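Local atomic coordinates of dihydrofolate reductase (Schistosoma mansoni, PDB entry 3VCO), a protein that catalyses the NADPH-dependent reduction of 7,8-dihydrofolate to tetrahydrofolate, supplying folate cofactors for thymidylate, purine and glycine synthesis. Residues V67-R71 against V72-S76; G132-R135 against L136-A140; V27-S30 against E31-I35; K47-E50 against F51-T54. One frame throughout, in Å; residues are numbered along the deposited sequence.

Contact 1: V67-R71 against V72-S76; sequences VVMGR and VTWES. With SO4 (sulfate ion), chain C.
Sulfate O2 sits where Gly-70 and Thr-73 meet and is gripped twice by Thr-73. Thr-73 N donates to sulfate O2 at 2.7 Å, and Thr-73 OG1 adds a second bond to the same oxygen at 2.9 Å. The hydroxyl is turned to the ion because OG1 lies beside its own backbone N and anti to the carbonyl carbon (chi1 -65°). Val-72 N donates to sulfate O3 at 2.9 Å. Gly-70, with no side chain, lets its CA come within 3.2 Å of sulfate O2. The anion therefore rests on the opening turn of helix 71-76, where N-H groups point toward it; the helix dipole would be expected to favour this.

Gly-70 is the N-cap. Its carbonyl O takes Trp-74 N at 2.9 Å in a nearly straight bond (171°). On the outer side of the helix, the extended Arg-71 chain meets Glu-75, their guanidinium and carboxylate planes almost perpendicular. Arg-71 NE and Glu-75 OE2 form a salt bridge, modelled very short, so its exact length is doubtful. A water joins Arg-71 NH2 to the same OE2.

On the buried side Met-69 SD lies in the plane of the Trp-74 ring, at its edge, 3.8 Å from Trp-74 CE3. This is a Met-aromatic contact, and Lys-82 makes a cation-pi contact with the same indole.

The strand-to-helix step belongs to the beta-alpha-beta unit of strand 64-70, helix 71-76 and strand 88-92. Arg-71, Val-72 and Thr-73 are NADP(+) residues by similarity, and the sulfate, probably from the crystallisation liquor, may mark a site for a cofactor phosphate.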
loop_
_atom_site.group_PDB
_atom_site.type_symbol
_atom_site.label_atom_id
_atom_site.label_comp_id
_atom_site.label_asym_id
_atom_site.label_seq_id
_atom_site.Cartn_x
_atom_site.Cartn_y
_atom_site.Cartn_z
ATOM N N VAL A 67 -5.827 -4.089 3.816
ATOM C CA VAL A 67 -4.747 -3.928 2.844
ATOM C C VAL A 67 -5.158 -4.727 1.611
ATOM O O VAL A 67 -5.474 -5.910 1.709
ATOM C CB VAL A 67 -3.392 -4.427 3.336
ATOM C CG1 VAL A 67 -2.852 -3.466 4.441
ATOM C CG2 VAL A 67 -3.512 -5.878 3.898
ATOM N N VAL A 68 -5.221 -4.023 0.483
ATOM C CA VAL A 68 -5.703 -4.583 -0.747
ATOM C C VAL A 68 -4.514 -4.629 -1.698
ATOM O O VAL A 68 -3.748 -3.665 -1.769
ATOM C CB VAL A 68 -6.862 -3.727 -1.325
ATOM C CG1 VAL A 68 -7.431 -4.402 -2.584
ATOM C CG2 VAL A 68 -7.995 -3.493 -0.248
ATOM N N MET A 69 -4.341 -5.752 -2.399
ATOM C CA MET A 69 -3.154 -5.928 -3.226
ATOM C C MET A 69 -3.450 -6.931 -4.345
ATOM O O MET A 69 -4.370 -7.727 -4.209
ATOM C CB MET A 69 -2.010 -6.471 -2.359
ATOM C CG MET A 69 -2.254 -7.924 -1.941
ATOM S SD MET A 69 -1.196 -8.493 -0.610
ATOM C CE MET A 69 -2.389 -8.208 0.690
ATOM N N GLY A 70 -2.647 -6.893 -5.428
ATOM C CA GLY A 70 -2.692 -7.914 -6.481
ATOM C C GLY A 70 -2.014 -9.194 -6.021
ATOM O O GLY A 70 -1.346 -9.226 -4.970
ATOM N N ARG A 71 -2.144 -10.250 -6.822
ATOM C CA ARG A 71 -1.527 -11.547 -6.528
ATOM C C ARG A 71 -0.012 -11.538 -6.484
ATOM O O ARG A 71 0.606 -12.187 -5.611
ATOM C CB ARG A 71 -2.006 -12.612 -7.528
ATOM C CG ARG A 71 -1.326 -13.977 -7.313
ATOM C CD ARG A 71 -2.002 -15.162 -8.027
ATOM N NE ARG A 71 -1.376 -16.416 -7.565
ATOM C CZ ARG A 71 -1.740 -17.638 -7.932
ATOM N NH1 ARG A 71 -2.721 -17.803 -8.801
ATOM N NH2 ARG A 71 -1.105 -18.700 -7.445
ATOM N N VAL A 72 0.606 -10.811 -7.403
ATOM C CA VAL A 72 2.062 -10.836 -7.432
ATOM C C VAL A 72 2.592 -10.115 -6.204
ATOM O O VAL A 72 3.591 -10.537 -5.625
ATOM C CB VAL A 72 2.686 -10.254 -8.729
ATOM C CG1 VAL A 72 4.212 -10.249 -8.620
ATOM C CG2 VAL A 72 2.239 -11.064 -9.959
ATOM N N THR A 73 1.901 -9.061 -5.773
ATOM C CA THR A 73 2.269 -8.440 -4.502
ATOM C C THR A 73 2.088 -9.463 -3.375
ATOM O O THR A 73 3.001 -9.727 -2.609
ATOM C CB THR A 73 1.455 -7.143 -4.218
ATOM O OG1 THR A 73 1.784 -6.169 -5.202
ATOM C CG2 THR A 73 1.799 -6.572 -2.836
ATOM N N TRP A 74 0.923 -10.085 -3.316
ATOM C CA TRP A 74 0.691 -11.129 -2.329
ATOM C C TRP A 74 1.778 -12.226 -2.351
ATOM O O TRP A 74 2.301 -12.597 -1.324
ATOM C CB TRP A 74 -0.669 -11.749 -2.552
ATOM C CG TRP A 74 -0.905 -12.989 -1.756
ATOM C CD1 TRP A 74 -0.889 -14.296 -2.225
ATOM C CD2 TRP A 74 -1.209 -13.069 -0.363
ATOM N NE1 TRP A 74 -1.185 -15.149 -1.208
ATOM C CE2 TRP A 74 -1.362 -14.435 -0.048
ATOM C CE3 TRP A 74 -1.387 -12.118 0.649
ATOM C CZ2 TRP A 74 -1.685 -14.877 1.243
ATOM C CZ3 TRP A 74 -1.690 -12.556 1.927
ATOM C CH2 TRP A 74 -1.839 -13.930 2.211
ATOM N N GLU A 75 2.171 -12.672 -3.530
ATOM C CA GLU A 75 3.125 -13.749 -3.637
ATOM C C GLU A 75 4.527 -13.321 -3.285
ATOM O O GLU A 75 5.362 -14.164 -2.957
ATOM C CB GLU A 75 3.141 -14.281 -5.053
ATOM C CG GLU A 75 1.977 -15.137 -5.394
ATOM C CD GLU A 75 2.049 -15.598 -6.830
ATOM O OE1 GLU A 75 3.072 -15.309 -7.502
ATOM O OE2 GLU A 75 1.086 -16.227 -7.286
ATOM N N SER A 76 4.801 -12.017 -3.374
ATOM C CA SER A 76 6.170 -11.537 -3.161
ATOM C C SER A 76 6.479 -11.450 -1.675
ATOM O O SER A 76 7.623 -11.415 -1.282
ATOM C CB SER A 76 6.361 -10.157 -3.796
ATOM O OG SER A 76 5.746 -9.180 -2.979
HETATM S S SO4 C . 0.008 -7.483 -8.731
HETATM O O1 SO4 C . -0.986 -6.475 -9.135
HETATM O O2 SO4 C . 0.324 -7.437 -7.307
HETATM O O3 SO4 C . -0.562 -8.785 -9.087
HETATM O O4 SO4 C . 1.273 -7.260 -9.452
HETATM O O HOH W 1 0.468 -17.687 -4.896
#

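Contact 2: G132-R135 against L136-A140; sequences GGYR and LYKEA
Gly-133 N-caps helix 134-142, and from it a regular ladder of backbone bonds starts with Tyr-137 N to Gly-133 O (2.9 Å, 172°), followed by Lys-138 N to Tyr-134 O and Glu-139 N to Arg-135 O. Gly-132 and Gly-133 both have positive phi, which glycine tolerates easily.

The Tyr-137 ring folds back over Gly-132. Its CG is anti to the carbonyl carbon (chi1 -71°), which sends the ring toward the N-terminal end of the helix. Gly-132 CA lies over one ring face, 3.2 Å from Tyr-137 CZ. Tyr-137 OH is held from outside by a hydrogen bond to Val-26 O. Leu-136 also reaches this glycine, with CD1 3.6 Å from Gly-132 O.

At the surface the Lys-138 chain runs alongside the Tyr-134 ring. Lys-138 CD comes 3.5 Å from Tyr-134 OH, while Lys-138 CB stands over the rim of one ring face.

Gly-132 to Glu-139 are NADP(+)-binding by similarity. A glycine pair leading into this helix is a feature of dihydrofolate reductases, consistent with a role at the NADP(+) site.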
loop_
_atom_site.group_PDB
_atom_site.type_symbol
_atom_site.label_atom_id
_atom_site.label_comp_id
_atom_site.label_asym_id
_atom_site.label_seq_id
_atom_site.Cartn_x
_atom_site.Cartn_y
_atom_site.Cartn_z
ATOM N N GLY A 132 -0.306 -2.292 -3.666
ATOM C CA GLY A 132 0.392 -2.591 -4.873
ATOM C C GLY A 132 -0.248 -3.609 -5.707
ATOM O O GLY A 132 -1.238 -4.246 -5.320
ATOM N N GLY A 133 0.478 -3.825 -6.797
ATOM C CA GLY A 133 -0.078 -3.931 -8.100
ATOM C C GLY A 133 0.056 -2.575 -8.761
ATOM O O GLY A 133 -0.564 -1.609 -8.348
ATOM N N TYR A 134 0.875 -2.490 -9.796
ATOM C CA TYR A 134 0.744 -1.379 -10.730
ATOM C C TYR A 134 -0.725 -1.195 -11.166
ATOM O O TYR A 134 -1.220 -0.102 -11.147
ATOM C CB TYR A 134 1.623 -1.576 -11.994
ATOM C CG TYR A 134 1.273 -0.545 -13.052
ATOM C CD1 TYR A 134 0.377 -0.846 -14.087
ATOM C CD2 TYR A 134 1.797 0.747 -12.991
ATOM C CE1 TYR A 134 0.037 0.100 -15.055
ATOM C CE2 TYR A 134 1.459 1.703 -13.950
ATOM C CZ TYR A 134 0.576 1.371 -14.986
ATOM O OH TYR A 134 0.221 2.306 -15.944
ATOM N N ARG A 135 -1.401 -2.261 -11.586
ATOM C CA ARG A 135 -2.809 -2.136 -11.991
ATOM C C ARG A 135 -3.757 -1.571 -10.927
ATOM O O ARG A 135 -4.690 -0.828 -11.249
ATOM C CB ARG A 135 -3.354 -3.455 -12.500
ATOM C CG ARG A 135 -3.208 -3.585 -14.020
ATOM C CD ARG A 135 -3.408 -5.029 -14.474
ATOM N NE ARG A 135 -2.537 -5.925 -13.726
ATOM C CZ ARG A 135 -2.841 -7.180 -13.418
ATOM N NH1 ARG A 135 -4.000 -7.701 -13.810
ATOM N NH2 ARG A 135 -1.979 -7.915 -12.730
ATOM N N LEU A 136 -3.516 -1.918 -9.668
ATOM C CA LEU A 136 -4.343 -1.390 -8.566
ATOM C C LEU A 136 -4.017 0.053 -8.269
ATOM O O LEU A 136 -4.906 0.868 -8.007
ATOM C CB LEU A 136 -4.155 -2.225 -7.306
ATOM C CG LEU A 136 -4.762 -3.639 -7.281
ATOM C CD1 LEU A 136 -4.804 -4.173 -5.881
ATOM C CD2 LEU A 136 -6.166 -3.677 -7.883
ATOM N N TYR A 137 -2.721 0.374 -8.259
ATOM C CA TYR A 137 -2.325 1.764 -8.097
ATOM C C TYR A 137 -2.971 2.546 -9.207
ATOM O O TYR A 137 -3.435 3.647 -9.012
ATOM C CB TYR A 137 -0.822 1.915 -8.278
ATOM C CG TYR A 137 0.022 1.351 -7.160
ATOM C CD1 TYR A 137 -0.380 1.457 -5.842
ATOM C CD2 TYR A 137 1.273 0.758 -7.434
ATOM C CE1 TYR A 137 0.428 0.976 -4.816
ATOM C CE2 TYR A 137 2.080 0.257 -6.404
ATOM C CZ TYR A 137 1.634 0.362 -5.102
ATOM O OH TYR A 137 2.431 -0.110 -4.071
ATOM N N LYS A 138 -2.935 2.002 -10.410
ATOM C CA LYS A 138 -3.421 2.795 -11.538
ATOM C C LYS A 138 -4.921 3.063 -11.360
ATOM O O LYS A 138 -5.375 4.198 -11.453
ATOM C CB LYS A 138 -3.156 2.100 -12.858
ATOM C CG LYS A 138 -3.619 2.920 -14.070
ATOM C CD LYS A 138 -3.210 2.274 -15.407
ATOM C CE LYS A 138 -3.559 3.160 -16.618
ATOM N NZ LYS A 138 -5.031 3.178 -16.901
ATOM N N GLU A 139 -5.681 2.013 -11.071
ATOM C CA GLU A 139 -7.124 2.196 -10.854
ATOM C C GLU A 139 -7.432 3.133 -9.723
ATOM O O GLU A 139 -8.327 3.977 -9.837
ATOM C CB GLU A 139 -7.826 0.862 -10.632
ATOM C CG GLU A 139 -8.053 0.146 -11.965
ATOM C CD GLU A 139 -8.399 -1.296 -11.776
ATOM O OE1 GLU A 139 -8.783 -1.654 -10.640
ATOM O OE2 GLU A 139 -8.283 -2.066 -12.759
ATOM N N ALA A 140 -6.690 2.996 -8.626
ATOM C CA ALA A 140 -6.853 3.902 -7.494
ATOM C C ALA A 140 -6.585 5.353 -7.826
ATOM O O ALA A 140 -7.266 6.251 -7.328
ATOM C CB ALA A 140 -5.941 3.445 -6.315
#

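Contact 3: V27-S30 against E31-I35; sequences VAVS and ENWGI
Ser-30 and Gly-34 close a tight reversal of the chain, where strand 23-29 ends and the loop toward helix 46-57 begins. The segment 31-35 folds back along the strand end, and a single backbone bridge pairs Val-29 with Ile-35, CA to CA 4.7 Å. A type I beta turn from Ser-30 to Trp-33 makes the bend, although its bond from Trp-33 N to Ser-30 O is weak (2.9 Å, 122°).

Gly-34 O is the polar centre. Ser-30 N donates to it at 2.8 Å, lying in the carbonyl plane. Ser-30 OG adds a weak bond to the same oxygen at 3.4 Å. The hydroxyl can turn inward because OG lies between the backbone N and the carbonyl carbon (chi1 61°). Val-29 CA also approaches Gly-34 O, at 3.1 Å, as a CA-H...O contact.

The apolar side is built on Val-29. Its CG2 methyl stands over one face of the Trp-33 indole, 3.7 Å from Trp-33 CD2. This is a CH-pi contact, 18° off the normal of the five-membered ring. Val-29 CG1 lies 3.8 Å from Trp-33 CE3.

Gly-34 and Ile-35 begin a run of NADP(+) residues assigned by similarity. Strand 148-156 pairs with the strand end and touches Trp-33 through Cys-152. Trp-170 stacks on the indole, and Tyr-137 of helix 134-142 packs against Val-27 and Ile-35.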
loop_
_atom_site.group_PDB
_atom_site.type_symbol
_atom_site.label_atom_id
_atom_site.label_comp_id
_atom_site.label_asym_id
_atom_site.label_seq_id
_atom_site.Cartn_x
_atom_site.Cartn_y
_atom_site.Cartn_z
ATOM N N VAL A 27 3.395 2.841 -1.356
ATOM C CA VAL A 27 4.303 2.464 -2.429
ATOM C C VAL A 27 5.714 2.969 -2.114
ATOM O O VAL A 27 5.880 3.993 -1.407
ATOM C CB VAL A 27 3.797 3.111 -3.744
ATOM C CG1 VAL A 27 3.790 4.637 -3.611
ATOM C CG2 VAL A 27 4.596 2.648 -4.967
ATOM N N ALA A 28 6.723 2.258 -2.633
ATOM C CA ALA A 28 8.117 2.691 -2.580
ATOM C C ALA A 28 8.499 3.065 -3.994
ATOM O O ALA A 28 8.212 2.326 -4.936
ATOM C CB ALA A 28 9.046 1.564 -2.055
ATOM N N VAL A 29 9.122 4.226 -4.177
ATOM C CA VAL A 29 9.471 4.657 -5.528
ATOM C C VAL A 29 10.923 5.145 -5.624
ATOM O O VAL A 29 11.449 5.716 -4.674
ATOM C CB VAL A 29 8.514 5.736 -6.072
ATOM C CG1 VAL A 29 7.094 5.219 -6.065
ATOM C CG2 VAL A 29 8.633 7.078 -5.275
ATOM N N SER A 30 11.573 4.859 -6.742
ATOM C CA SER A 30 12.885 5.419 -7.025
ATOM C C SER A 30 12.813 6.889 -7.519
ATOM O O SER A 30 11.734 7.485 -7.644
ATOM C CB SER A 30 13.577 4.570 -8.101
ATOM O OG SER A 30 12.817 4.588 -9.294
ATOM N N GLU A 31 13.979 7.448 -7.822
ATOM C CA GLU A 31 14.113 8.819 -8.309
ATOM C C GLU A 31 13.156 9.256 -9.413
ATOM O O GLU A 31 12.727 10.408 -9.442
ATOM C CB GLU A 31 15.548 9.087 -8.738
ATOM C CG GLU A 31 16.117 8.166 -9.821
ATOM C CD GLU A 31 16.718 6.872 -9.286
ATOM O OE1 GLU A 31 16.475 6.498 -8.090
ATOM O OE2 GLU A 31 17.400 6.211 -10.093
ATOM N N ASN A 32 12.817 8.340 -10.312
ATOM C CA ASN A 32 11.838 8.640 -11.355
ATOM C C ASN A 32 10.472 8.016 -11.184
ATOM O O ASN A 32 9.820 7.670 -12.162
ATOM C CB ASN A 32 12.391 8.203 -12.682
ATOM C CG ASN A 32 13.566 9.002 -13.057
ATOM O OD1 ASN A 32 13.752 10.106 -12.534
ATOM N ND2 ASN A 32 14.382 8.475 -13.942
ATOM N N TRP A 33 10.034 7.924 -9.940
ATOM C CA TRP A 33 8.904 7.091 -9.546
ATOM C C TRP A 33 8.820 5.740 -10.305
ATOM O O TRP A 33 7.739 5.324 -10.724
ATOM C CB TRP A 33 7.568 7.878 -9.556
ATOM C CG TRP A 33 7.456 9.000 -8.495
ATOM C CD1 TRP A 33 8.291 10.100 -8.346
ATOM C CD2 TRP A 33 6.438 9.146 -7.488
ATOM N NE1 TRP A 33 7.853 10.889 -7.306
ATOM C CE2 TRP A 33 6.719 10.321 -6.761
ATOM C CE3 TRP A 33 5.318 8.390 -7.123
ATOM C CZ2 TRP A 33 5.911 10.756 -5.693
ATOM C CZ3 TRP A 33 4.527 8.829 -6.046
ATOM C CH2 TRP A 33 4.838 9.992 -5.354
ATOM N N GLY A 34 9.968 5.074 -10.483
ATOM C CA GLY A 34 9.985 3.633 -10.708
ATOM C C GLY A 34 9.490 2.908 -9.437
ATOM O O GLY A 34 9.811 3.306 -8.311
ATOM N N ILE A 35 8.693 1.860 -9.595
ATOM C CA ILE A 35 8.121 1.169 -8.418
ATOM C C ILE A 35 9.145 0.248 -7.706
ATOM O O ILE A 35 9.757 -0.612 -8.346
ATOM C CB ILE A 35 6.843 0.351 -8.775
ATOM C CG1 ILE A 35 5.750 1.260 -9.322
ATOM C CG2 ILE A 35 6.327 -0.413 -7.555
ATOM C CD1 ILE A 35 4.505 0.527 -9.733
#

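Contact 4: K47-E50 against F51-T54; sequences KDME and FFKT
Met-49 and Phe-52 project together from one face of helix 46-57, one turn apart. The methionine is folded, bent at chi2 and chi3 (95°), and this brings CE back to 4.0 Å from Phe-52 CB. Its sulfur completes a Met-aromatic contact: Met-49 SD is 5.4 Å from the centroid of the Phe-52 ring and approaches it obliquely.

Asp-48 and Phe-51 cross at an angle, the carboxylate tilted 31° against the ring plane. Asp-48 OD1 comes 3.9 Å from Phe-51 CD2, and it is also hydrogen-bonded to Thr-153 OG1. Phe-51 stacks in turn on Phe-195. Residues 48-53 are substrate-binding by similarity, and an acidic side chain on this helix is the hallmark of the folate pocket in dihydrofolate reductases.

Further along the helix Glu-50 O accepts two bonds from Thr-54. Thr-54 N and Thr-54 OG1 both donate to Glu-50 O, each at 3.0 Å, and they arrive from opposite faces of its carbonyl plane. The hydroxyl is anti to its own carbonyl carbon (chi1 -61°), which swings it back along the helix toward that acceptor. Glu-50 itself extends outward, where OE1 makes a long salt bridge of 3.8 Å with Lys-47 NZ.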
loop_
_atom_site.group_PDB
_atom_site.type_symbol
_atom_site.label_atom_id
_atom_site.label_comp_id
_atom_site.label_asym_id
_atom_site.label_seq_id
_atom_site.Cartn_x
_atom_site.Cartn_y
_atom_site.Cartn_z
ATOM N N LYS A 47 13.592 -0.811 8.027
ATOM C CA LYS A 47 13.037 0.480 8.384
ATOM C C LYS A 47 11.755 0.745 7.577
ATOM O O LYS A 47 10.793 1.345 8.068
ATOM C CB LYS A 47 14.086 1.560 8.105
ATOM C CG LYS A 47 13.750 2.938 8.635
ATOM C CD LYS A 47 13.694 2.941 10.151
ATOM C CE LYS A 47 13.754 4.367 10.660
ATOM N NZ LYS A 47 13.372 4.526 12.092
ATOM N N ASP A 48 11.731 0.301 6.331
ATOM C CA ASP A 48 10.526 0.511 5.529
ATOM C C ASP A 48 9.368 -0.355 6.037
ATOM O O ASP A 48 8.218 0.054 5.989
ATOM C CB ASP A 48 10.767 0.201 4.062
ATOM C CG ASP A 48 9.629 0.712 3.187
ATOM O OD1 ASP A 48 9.319 1.916 3.305
ATOM O OD2 ASP A 48 9.025 -0.076 2.426
ATOM N N MET A 49 9.683 -1.560 6.490
ATOM C CA MET A 49 8.685 -2.436 7.100
ATOM C C MET A 49 8.075 -1.889 8.404
ATOM O O MET A 49 6.885 -2.035 8.648
ATOM C CB MET A 49 9.286 -3.823 7.334
ATOM C CG MET A 49 9.509 -4.580 6.044
ATOM S SD MET A 49 7.999 -4.720 5.058
ATOM C CE MET A 49 8.078 -3.348 3.878
ATOM N N GLU A 50 8.889 -1.301 9.259
ATOM C CA GLU A 50 8.346 -0.556 10.395
ATOM C C GLU A 50 7.324 0.493 9.950
ATOM O O GLU A 50 6.252 0.582 10.525
ATOM C CB GLU A 50 9.442 0.165 11.169
ATOM C CG GLU A 50 10.643 -0.673 11.512
ATOM C CD GLU A 50 11.767 0.178 12.111
ATOM O OE1 GLU A 50 11.462 1.255 12.680
ATOM O OE2 GLU A 50 12.953 -0.219 11.997
ATOM N N PHE A 51 7.692 1.300 8.949
ATOM C CA PHE A 51 6.840 2.340 8.384
ATOM C C PHE A 51 5.574 1.709 7.834
ATOM O O PHE A 51 4.459 2.093 8.198
ATOM C CB PHE A 51 7.609 3.113 7.296
ATOM C CG PHE A 51 6.747 4.065 6.466
ATOM C CD1 PHE A 51 6.279 5.257 7.006
ATOM C CD2 PHE A 51 6.463 3.784 5.142
ATOM C CE1 PHE A 51 5.506 6.139 6.241
ATOM C CE2 PHE A 51 5.696 4.642 4.388
ATOM C CZ PHE A 51 5.233 5.836 4.937
ATOM N N PHE A 52 5.754 0.676 7.018
ATOM C CA PHE A 52 4.639 -0.062 6.452
ATOM C C PHE A 52 3.701 -0.617 7.528
ATOM O O PHE A 52 2.509 -0.363 7.480
ATOM C CB PHE A 52 5.148 -1.194 5.587
ATOM C CG PHE A 52 4.071 -1.967 4.908
ATOM C CD1 PHE A 52 3.642 -1.623 3.643
ATOM C CD2 PHE A 52 3.526 -3.079 5.508
ATOM C CE1 PHE A 52 2.640 -2.395 3.011
ATOM C CE2 PHE A 52 2.538 -3.821 4.895
ATOM C CZ PHE A 52 2.096 -3.488 3.657
ATOM N N LYS A 53 4.251 -1.378 8.469
ATOM C CA LYS A 53 3.490 -1.951 9.580
ATOM C C LYS A 53 2.664 -0.909 10.342
ATOM O O LYS A 53 1.448 -1.062 10.510
ATOM C CB LYS A 53 4.414 -2.695 10.554
ATOM C CG LYS A 53 3.702 -3.216 11.810
ATOM C CD LYS A 53 2.886 -4.463 11.529
ATOM C CE LYS A 53 2.422 -5.131 12.838
ATOM N NZ LYS A 53 1.984 -6.533 12.629
ATOM N N THR A 54 3.331 0.136 10.803
ATOM C CA THR A 54 2.676 1.268 11.460
ATOM C C THR A 54 1.538 1.901 10.644
ATOM O O THR A 54 0.403 1.978 11.119
ATOM C CB THR A 54 3.697 2.362 11.826
ATOM O OG1 THR A 54 4.662 1.808 12.727
ATOM C CG2 THR A 54 3.013 3.537 12.498
#

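Overall arrangement
Contacts 1 and 2 are two helix starts that face each other, with centres about 11 Å apart. Gly-70 N and Gly-132 O, 3.0 Å apart, probably share a hydrogen bond. The sulfate sits beside both starts, consistent with a shared phosphate site for NADP(+). Contact 2 also touches contact 3: Tyr-137 OH is 3.5 Å from Val-27 CB. Contact 3 also holds Ala-28, Gly-34 and Ile-35, assigned to NADP(+) by similarity. Contact 4 touches none of the others. Its nearest atoms are about 5 Å from contacts 1 and 3, and it carries the residues assigned to substrate by similarity. The four are consistent with neighbouring cofactor and folate sites.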